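Local coordinates for dTor_3x33L (Synthetic construct, PDB 4YY2), which is a computationally designed left-handed alpha-helical toroid of three tandem repeats with a closed architecture and no known biological activity, at residues 21-24 against 25-28. Residues are numbered along the deposited sequence; the frame is centred on the assembly and turned at random.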
loop_
_atom_site.group_PDB
_atom_site.type_symbol
_atom_site.label_atom_id
_atom_site.label_comp_id
_atom_site.label_asym_id
_atom_site.label_seq_id
_atom_site.Cartn_x
_atom_site.Cartn_y
_atom_site.Cartn_z
ATOM N N GLY A 21 7.107 -9.510 3.176
ATOM C CA GLY A 21 8.189 -10.457 3.068
ATOM C C GLY A 21 8.243 -11.206 1.721
ATOM O O GLY A 21 8.663 -12.370 1.629
ATOM N N THR A 22 7.894 -10.474 0.643
ATOM C CA THR A 22 7.846 -11.006 -0.686
ATOM C C THR A 22 8.675 -10.058 -1.555
ATOM O O THR A 22 9.090 -8.992 -1.127
ATOM C CB THR A 22 6.350 -11.054 -1.143
ATOM O OG1 THR A 22 5.775 -9.770 -1.005
ATOM C CG2 THR A 22 5.599 -12.094 -0.311
ATOM N N THR A 23 8.932 -10.468 -2.779
ATOM C CA THR A 23 9.729 -9.654 -3.730
ATOM C C THR A 23 8.884 -8.588 -4.367
ATOM O O THR A 23 7.673 -8.684 -4.459
ATOM C CB THR A 23 10.394 -10.483 -4.881
ATOM O OG1 THR A 23 9.404 -10.912 -5.783
ATOM C CG2 THR A 23 11.171 -11.693 -4.297
ATOM N N ARG A 24 9.555 -7.548 -4.850
ATOM C CA ARG A 24 8.873 -6.483 -5.574
ATOM C C ARG A 24 8.209 -7.000 -6.816
ATOM O O ARG A 24 7.079 -6.587 -7.125
ATOM C CB ARG A 24 9.881 -5.406 -5.925
ATOM C CG ARG A 24 10.534 -4.797 -4.689
ATOM C CD ARG A 24 11.874 -4.154 -4.931
ATOM N NE ARG A 24 12.246 -3.322 -3.792
ATOM C CZ ARG A 24 13.269 -2.442 -3.830
ATOM N NH1 ARG A 24 13.952 -2.262 -4.953
ATOM N NH2 ARG A 24 13.564 -1.711 -2.760
ATOM N N GLU A 25 8.841 -7.937 -7.515
ATOM C CA GLU A 25 8.190 -8.493 -8.731
ATOM C C GLU A 25 6.942 -9.348 -8.452
ATOM O O GLU A 25 6.014 -9.341 -9.234
ATOM C CB GLU A 25 9.143 -9.276 -9.665
ATOM C CG GLU A 25 10.057 -8.401 -10.480
ATOM C CD GLU A 25 9.297 -7.411 -11.406
ATOM O OE1 GLU A 25 8.444 -7.858 -12.237
ATOM O OE2 GLU A 25 9.588 -6.190 -11.302
ATOM N N GLU A 26 6.980 -10.133 -7.366
ATOM C CA GLU A 26 5.840 -10.926 -6.931
ATOM C C GLU A 26 4.643 -10.020 -6.653
ATOM O O GLU A 26 3.508 -10.238 -7.109
ATOM C CB GLU A 26 6.233 -11.755 -5.679
ATOM C CG GLU A 26 6.999 -12.986 -6.051
ATOM C CD GLU A 26 7.624 -13.711 -4.871
ATOM O OE1 GLU A 26 7.832 -13.129 -3.794
ATOM O OE2 GLU A 26 7.923 -14.876 -5.049
ATOM N N VAL A 27 4.920 -8.914 -5.938
ATOM C CA VAL A 27 3.829 -8.022 -5.584
ATOM C C VAL A 27 3.299 -7.335 -6.875
ATOM O O VAL A 27 2.080 -7.231 -7.069
ATOM C CB VAL A 27 4.318 -7.011 -4.550
ATOM C CG1 VAL A 27 3.288 -5.900 -4.328
ATOM C CG2 VAL A 27 4.581 -7.783 -3.275
ATOM N N LYS A 28 4.206 -6.914 -7.724
ATOM C CA LYS A 28 3.860 -6.270 -8.986
ATOM C C LYS A 28 3.003 -7.183 -9.788
ATOM O O LYS A 28 2.028 -6.751 -10.397
ATOM C CB LYS A 28 5.132 -6.002 -9.811
ATOM C CG LYS A 28 4.895 -5.317 -11.154
ATOM C CD LYS A 28 6.163 -5.006 -11.957
ATOM C CE LYS A 28 5.804 -4.191 -13.198
ATOM N NZ LYS A 28 6.995 -3.709 -13.929
#
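T23 and E26 meet where the chain, having left helix 8-20 through a Schellman motif with G21 at positive phi, runs extended through T22 and T23 and then winds into helix 24-36. T23 is the N-cap, and with E26 it forms a capping box. Its OG1, set between its own backbone N and carbonyl carbon (chi1 72°), accepts from E26 N at 3.0 Å. In return, E26 CG lies beside its own backbone N, and the chain, extended beyond it, reaches back to T23, where OE1 takes the N-H of T23 at 3.1 Å in a nearly straight bond (177°). That N-H arrives on the anti side of the carboxylate, 28° out of its plane. The return path runs close over the threonine hydroxyl, E26 CG lying 3.2 Å from T23 OG1. The first helical bonds follow, V27 N to T23 O at 3.1 Å and K28 N to R24 O at 3.0 Å. V27 CG2 comes within 3.2 Å of T22 OG1, the side chains crossing at about a right angle, while V27 is buried against L13 and A17 of helix 8-20. A bound sodium ion lies about 3 Å from the E26 side chain. With T23 OG1 and E26 OE1 each taking a backbone N-H, the box is consistent with a well-defined helix start at T23; the positive helix N-terminus and the nearby sodium would both favour the E26 carboxylate as an anion.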